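PDB 2QEN: walker-Type ATPase from Pyrococcus abyssi, which is of unknown cellular function but binds ADP and magnesium in a P-loop fold and probably works as an ATPase. Local coordinates for residues R74-F88 / F103-F117. The protein carries 1 engineered substitution. Numbering follows the deposited sequence.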
loop_
_atom_site.group_PDB
_atom_site.type_symbol
_atom_site.label_atom_id
_atom_site.label_comp_id
_atom_site.label_asym_id
_atom_site.label_seq_id
_atom_site.Cartn_x
_atom_site.Cartn_y
_atom_site.Cartn_z
ATOM N N ARG A 74 -16.172 15.372 1.187
ATOM C CA ARG A 74 -16.845 14.827 2.368
ATOM C C ARG A 74 -17.983 13.865 2.001
ATOM O O ARG A 74 -18.050 12.748 2.513
ATOM C CB ARG A 74 -17.378 15.977 3.230
ATOM C CG ARG A 74 -17.988 15.566 4.580
ATOM C CD ARG A 74 -18.660 16.755 5.304
ATOM N NE ARG A 74 -19.618 17.488 4.466
ATOM C CZ ARG A 74 -20.910 17.180 4.330
ATOM N NH1 ARG A 74 -21.430 16.134 4.962
ATOM N NH2 ARG A 74 -21.692 17.918 3.551
ATOM N N GLU A 75 -18.860 14.290 1.101
ATOM C CA GLU A 75 -19.990 13.466 0.681
ATOM C C GLU A 75 -19.567 12.114 0.092
ATOM O O GLU A 75 -20.166 11.087 0.403
ATOM C CB GLU A 75 -20.874 14.230 -0.300
ATOM C CG GLU A 75 -22.053 13.427 -0.802
ATOM C CD GLU A 75 -23.059 14.261 -1.560
ATOM O OE1 GLU A 75 -22.987 15.510 -1.476
ATOM O OE2 GLU A 75 -23.929 13.667 -2.234
ATOM N N GLU A 76 -18.538 12.125 -0.751
ATOM C CA GLU A 76 -18.022 10.908 -1.381
ATOM C C GLU A 76 -17.400 9.943 -0.375
ATOM O O GLU A 76 -17.642 8.736 -0.434
ATOM C CB GLU A 76 -16.999 11.273 -2.463
ATOM C CG GLU A 76 -17.620 11.711 -3.788
ATOM C CD GLU A 76 -16.678 12.536 -4.652
ATOM O OE1 GLU A 76 -15.523 12.763 -4.234
ATOM O OE2 GLU A 76 -17.097 12.965 -5.754
ATOM N N LEU A 77 -16.584 10.482 0.529
ATOM C CA LEU A 77 -15.968 9.705 1.582
ATOM C C LEU A 77 -17.053 9.070 2.439
ATOM O O LEU A 77 -17.007 7.876 2.724
ATOM C CB LEU A 77 -15.081 10.599 2.461
ATOM C CG LEU A 77 -13.821 10.030 3.148
ATOM C CD1 LEU A 77 -13.555 10.739 4.461
ATOM C CD2 LEU A 77 -13.812 8.520 3.367
ATOM N N ILE A 78 -18.031 9.869 2.852
ATOM C CA ILE A 78 -19.116 9.358 3.700
ATOM C C ILE A 78 -19.939 8.267 2.980
ATOM O O ILE A 78 -20.231 7.217 3.569
ATOM C CB ILE A 78 -19.969 10.496 4.322
ATOM C CG1 ILE A 78 -19.066 11.338 5.244
ATOM C CG2 ILE A 78 -21.151 9.921 5.099
ATOM C CD1 ILE A 78 -19.734 12.473 5.938
ATOM N N LYS A 79 -20.251 8.503 1.708
ATOM C CA LYS A 79 -20.956 7.513 0.885
ATOM C C LYS A 79 -20.180 6.181 0.803
ATOM O O LYS A 79 -20.791 5.105 0.817
ATOM C CB LYS A 79 -21.255 8.071 -0.525
ATOM C CG LYS A 79 -22.241 7.232 -1.351
ATOM C CD LYS A 79 -22.475 7.817 -2.759
ATOM C CE LYS A 79 -23.149 6.798 -3.693
ATOM N NZ LYS A 79 -23.415 7.323 -5.081
ATOM N N GLU A 80 -18.846 6.269 0.723
ATOM C CA GLU A 80 -17.952 5.085 0.727
ATOM C C GLU A 80 -17.907 4.342 2.080
ATOM O O GLU A 80 -17.908 3.118 2.115
ATOM C CB GLU A 80 -16.536 5.452 0.245
ATOM C CG GLU A 80 -15.578 4.270 0.065
ATOM C CD GLU A 80 -15.936 3.341 -1.101
ATOM O OE1 GLU A 80 -16.586 3.789 -2.082
ATOM O OE2 GLU A 80 -15.540 2.150 -1.044
ATOM N N LEU A 81 -17.862 5.076 3.184
ATOM C CA LEU A 81 -18.047 4.472 4.516
ATOM C C LEU A 81 -19.377 3.718 4.625
ATOM O O LEU A 81 -19.420 2.602 5.148
ATOM C CB LEU A 81 -17.977 5.530 5.610
ATOM C CG LEU A 81 -16.607 6.087 5.993
ATOM C CD1 LEU A 81 -16.727 7.504 6.556
ATOM C CD2 LEU A 81 -15.932 5.171 6.998
ATOM N N GLN A 82 -20.446 4.338 4.125
ATOM C CA GLN A 82 -21.773 3.734 4.113
ATOM C C GLN A 82 -21.827 2.435 3.315
ATOM O O GLN A 82 -22.350 1.429 3.803
ATOM C CB GLN A 82 -22.806 4.717 3.558
ATOM C CG GLN A 82 -23.201 5.837 4.521
ATOM C CD GLN A 82 -24.126 6.853 3.877
ATOM O OE1 GLN A 82 -23.959 7.219 2.714
ATOM N NE2 GLN A 82 -25.112 7.308 4.631
ATOM N N SER A 83 -21.287 2.454 2.095
ATOM C CA SER A 83 -21.371 1.290 1.213
ATOM C C SER A 83 -20.419 0.164 1.622
ATOM O O SER A 83 -20.682 -0.995 1.340
ATOM C CB SER A 83 -21.166 1.680 -0.256
ATOM O OG SER A 83 -19.843 2.128 -0.495
ATOM N N THR A 84 -19.328 0.503 2.297
ATOM C CA THR A 84 -18.353 -0.503 2.717
ATOM C C THR A 84 -18.847 -1.333 3.905
ATOM O O THR A 84 -18.529 -2.516 4.017
ATOM C CB THR A 84 -16.963 0.119 3.014
ATOM O OG1 THR A 84 -16.506 0.826 1.854
ATOM C CG2 THR A 84 -15.951 -0.960 3.311
ATOM N N ILE A 85 -19.616 -0.708 4.785
ATOM C CA ILE A 85 -20.192 -1.417 5.927
ATOM C C ILE A 85 -21.555 -2.028 5.610
ATOM O O ILE A 85 -22.148 -2.686 6.459
ATOM C CB ILE A 85 -20.245 -0.525 7.212
ATOM C CG1 ILE A 85 -20.259 -1.388 8.486
ATOM C CG2 ILE A 85 -21.399 0.462 7.163
ATOM C CD1 ILE A 85 -19.852 -0.620 9.744
ATOM N N SER A 86 -22.040 -1.817 4.386
ATOM C CA SER A 86 -23.326 -2.379 3.943
ATOM C C SER A 86 -23.146 -3.632 3.065
ATOM O O SER A 86 -22.089 -3.802 2.459
ATOM C CB SER A 86 -24.150 -1.307 3.220
ATOM O OG SER A 86 -24.475 -0.241 4.112
ATOM N N PRO A 87 -24.152 -4.542 3.032
ATOM C CA PRO A 87 -25.350 -4.595 3.881
ATOM C C PRO A 87 -24.962 -4.846 5.332
ATOM O O PRO A 87 -24.239 -5.798 5.627
ATOM C CB PRO A 87 -26.146 -5.784 3.319
ATOM C CG PRO A 87 -25.152 -6.604 2.569
ATOM C CD PRO A 87 -24.134 -5.636 2.042
ATOM N N PHE A 88 -25.420 -3.974 6.224
ATOM C CA PHE A 88 -25.043 -4.060 7.626
ATOM C C PHE A 88 -25.607 -5.299 8.339
ATOM O O PHE A 88 -25.017 -5.782 9.300
ATOM C CB PHE A 88 -25.402 -2.766 8.374
ATOM C CG PHE A 88 -24.838 -2.698 9.769
ATOM C CD1 PHE A 88 -23.491 -2.993 10.006
ATOM C CD2 PHE A 88 -25.650 -2.368 10.845
ATOM C CE1 PHE A 88 -22.970 -2.951 11.294
ATOM C CE2 PHE A 88 -25.132 -2.320 12.131
ATOM C CZ PHE A 88 -23.791 -2.613 12.356
ATOM N N PHE A 103 -26.405 6.313 10.921
ATOM C CA PHE A 103 -25.877 7.072 9.787
ATOM C C PHE A 103 -26.149 6.420 8.422
ATOM O O PHE A 103 -26.047 7.068 7.388
ATOM C CB PHE A 103 -24.400 7.482 9.993
ATOM C CG PHE A 103 -23.394 6.412 9.643
ATOM C CD1 PHE A 103 -22.909 6.292 8.339
ATOM C CD2 PHE A 103 -22.921 5.541 10.617
ATOM C CE1 PHE A 103 -21.970 5.302 8.002
ATOM C CE2 PHE A 103 -21.982 4.549 10.296
ATOM C CZ PHE A 103 -21.509 4.430 8.981
ATOM N N LEU A 104 -26.532 5.149 8.439
ATOM C CA LEU A 104 -26.824 4.411 7.209
ATOM C C LEU A 104 -28.147 4.805 6.563
ATOM O O LEU A 104 -28.310 4.647 5.352
ATOM C CB LEU A 104 -26.796 2.898 7.452
ATOM C CG LEU A 104 -25.467 2.265 7.860
ATOM C CD1 LEU A 104 -25.648 0.758 7.935
ATOM C CD2 LEU A 104 -24.354 2.627 6.885
ATOM N N THR A 105 -29.079 5.313 7.375
ATOM C CA THR A 105 -30.368 5.809 6.889
ATOM C C THR A 105 -30.226 7.208 6.294
ATOM O O THR A 105 -31.108 7.652 5.529
ATOM C CB THR A 105 -31.419 5.897 8.026
ATOM O OG1 THR A 105 -31.321 4.754 8.879
ATOM C CG2 THR A 105 -32.829 5.962 7.454
ATOM N N LEU A 106 -29.119 7.898 6.653
ATOM C CA LEU A 106 -28.979 9.339 6.368
ATOM C C LEU A 106 -28.223 9.604 5.070
ATOM O O LEU A 106 -27.277 8.879 4.732
ATOM C CB LEU A 106 -28.297 10.085 7.563
ATOM C CG LEU A 106 -29.053 9.961 8.943
ATOM C CD1 LEU A 106 -28.544 11.007 10.014
ATOM C CD2 LEU A 106 -30.593 10.140 8.747
ATOM N N GLU A 107 -28.647 10.648 4.353
ATOM C CA GLU A 107 -27.971 11.091 3.127
ATOM C C GLU A 107 -26.606 11.687 3.459
ATOM O O GLU A 107 -26.495 12.476 4.396
ATOM C CB GLU A 107 -28.839 12.091 2.332
ATOM C CG GLU A 107 -29.547 13.147 3.176
ATOM C CD GLU A 107 -30.517 14.013 2.375
ATOM O OE1 GLU A 107 -30.185 14.384 1.225
ATOM O OE2 GLU A 107 -31.612 14.338 2.902
ATOM N N PRO A 108 -25.559 11.286 2.710
ATOM C CA PRO A 108 -24.175 11.742 2.947
ATOM C C PRO A 108 -24.020 13.264 3.039
ATOM O O PRO A 108 -23.179 13.744 3.806
ATOM C CB PRO A 108 -23.415 11.199 1.735
ATOM C CG PRO A 108 -24.211 10.043 1.278
ATOM C CD PRO A 108 -25.637 10.329 1.589
ATOM N N ARG A 109 -24.826 13.994 2.262
ATOM C CA ARG A 109 -24.888 15.468 2.279
ATOM C C ARG A 109 -25.067 16.067 3.673
ATOM O O ARG A 109 -24.571 17.160 3.951
ATOM C CB ARG A 109 -26.048 15.963 1.403
ATOM C CG ARG A 109 -25.734 16.097 -0.073
ATOM C CD ARG A 109 -26.883 16.752 -0.838
ATOM N NE ARG A 109 -26.532 16.987 -2.241
ATOM C CZ ARG A 109 -27.370 17.444 -3.169
ATOM N NH1 ARG A 109 -28.630 17.729 -2.862
ATOM N NH2 ARG A 109 -26.942 17.621 -4.414
ATOM N N LYS A 110 -25.790 15.356 4.536
ATOM C CA LYS A 110 -26.199 15.889 5.834
ATOM C C LYS A 110 -25.531 15.216 7.052
ATOM O O LYS A 110 -25.993 15.374 8.189
ATOM C CB LYS A 110 -27.725 15.857 5.933
ATOM C CG LYS A 110 -28.403 16.720 4.857
ATOM C CD LYS A 110 -29.917 16.785 5.012
ATOM C CE LYS A 110 -30.554 17.716 3.971
ATOM N NZ LYS A 110 -30.252 17.341 2.550
ATOM N N LEU A 111 -24.438 14.489 6.815
ATOM C CA LEU A 111 -23.682 13.824 7.889
ATOM C C LEU A 111 -22.300 14.452 8.080
ATOM O O LEU A 111 -21.662 14.857 7.111
ATOM C CB LEU A 111 -23.509 12.319 7.596
ATOM C CG LEU A 111 -24.653 11.332 7.859
ATOM C CD1 LEU A 111 -24.418 10.006 7.148
ATOM C CD2 LEU A 111 -24.864 11.110 9.353
ATOM N N SER A 112 -21.840 14.527 9.327
ATOM C CA SER A 112 -20.453 14.887 9.610
ATOM C C SER A 112 -19.599 13.632 9.822
ATOM O O SER A 112 -20.107 12.570 10.198
ATOM C CB SER A 112 -20.352 15.821 10.822
ATOM O OG SER A 112 -20.405 15.120 12.048
ATOM N N LEU A 113 -18.299 13.761 9.574
ATOM C CA LEU A 113 -17.363 12.677 9.801
ATOM C C LEU A 113 -17.328 12.233 11.260
ATOM O O LEU A 113 -17.241 11.047 11.552
ATOM C CB LEU A 113 -15.963 13.089 9.344
ATOM C CG LEU A 113 -15.713 13.252 7.845
ATOM C CD1 LEU A 113 -14.344 13.859 7.677
ATOM C CD2 LEU A 113 -15.804 11.906 7.111
ATOM N N ARG A 114 -17.388 13.205 12.164
ATOM C CA ARG A 114 -17.352 12.959 13.594
ATOM C C ARG A 114 -18.558 12.148 14.089
ATOM O O ARG A 114 -18.394 11.234 14.894
ATOM C CB ARG A 114 -17.289 14.290 14.318
ATOM C CG ARG A 114 -16.658 14.227 15.666
ATOM C CD ARG A 114 -15.712 15.401 15.840
ATOM N NE ARG A 114 -15.749 15.854 17.221
ATOM C CZ ARG A 114 -14.850 16.649 17.789
ATOM N NH1 ARG A 114 -13.797 17.098 17.117
ATOM N NH2 ARG A 114 -15.019 16.985 19.049
ATOM N N GLU A 115 -19.744 12.503 13.591
ATOM C CA GLU A 115 -21.021 11.796 13.805
ATOM C C GLU A 115 -20.901 10.308 13.456
ATOM O O GLU A 115 -21.262 9.447 14.255
ATOM C CB GLU A 115 -22.073 12.441 12.894
ATOM C CG GLU A 115 -23.524 12.267 13.249
ATOM C CD GLU A 115 -24.448 13.118 12.346
ATOM O OE1 GLU A 115 -23.938 13.885 11.475
ATOM O OE2 GLU A 115 -25.688 13.026 12.513
ATOM N N VAL A 116 -20.381 10.030 12.258
ATOM C CA VAL A 116 -20.163 8.680 11.751
ATOM C C VAL A 116 -19.185 7.895 12.626
ATOM O O VAL A 116 -19.442 6.734 12.973
ATOM C CB VAL A 116 -19.635 8.716 10.279
ATOM C CG1 VAL A 116 -19.121 7.322 9.821
ATOM C CG2 VAL A 116 -20.710 9.279 9.323
ATOM N N PHE A 117 -18.074 8.534 12.985
ATOM C CA PHE A 117 -17.048 7.880 13.786
ATOM C C PHE A 117 -17.487 7.566 15.213
ATOM O O PHE A 117 -17.109 6.527 15.754
ATOM C CB PHE A 117 -15.716 8.643 13.713
ATOM C CG PHE A 117 -14.880 8.275 12.501
ATOM C CD1 PHE A 117 -15.449 8.259 11.216
ATOM C CD2 PHE A 117 -13.550 7.905 12.638
ATOM C CE1 PHE A 117 -14.677 7.901 10.081
ATOM C CE2 PHE A 117 -12.768 7.541 11.504
ATOM C CZ PHE A 117 -13.343 7.535 10.237
HETATM O O HOH W 1 -26.139 12.765 -0.376
#
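Gln82 reaches across to Phe103 and Leu106 in the middle of this contact, in which helix 74-84 lies against the loop 103-112 and the first turn of helix 113-127, at the edge-strand end of the parallel sheet of a P-loop ATPase domain. Its side chain can be traced outward from CB. Gln82 CG stands anti to the carbonyl carbon (chi1 -75°) and meets the edge of the Phe103 ring, 3.7 Å from Phe103 CE1. The chain then runs extended past the ring, in the opposite direction to Phe103, with the amide nearly parallel to the ring plane. At the tip Gln82 OE1 lies 3.2 Å from Pro108 CG. On the other branch Gln82 NE2 gives a hydrogen bond to Phe103 O at 2.9 Å. A second one runs from Gln82 NE2 to Leu106 O at 2.7 Å. Both acceptors sit in the amide plane, which fixes the rotation of the group and ties together the two ends of the turn 103-106.

The side chains between the helices are apolar. Ile78 CG2 touches Leu111 CD1, and Ile78 CG1 lies on Leu113 CD2, which also touches Leu77; farther along, Leu81 CD1 reaches Val116 and the edge of the Phe117 ring. Leu81 continues onto Ile58 and Ile60 of strand 57-61, and Phe117 onto strand 130-135, so the two helices pack on neighbouring strands of the sheet. Val116 CG1 sits 3.8 Å above the centre of the Phe103 ring. Ser112 and Glu115 start the second helix with a capping box.

Near the start of helix 74-84, a water links Glu75 OE2 to Arg109 N. The Arg74 chain bends at chi3 (52°) and brings its guanidinium to the loop backbone, where Arg74 NH2 donates to Arg109 O at 3.0 Å, from above the carbonyl plane.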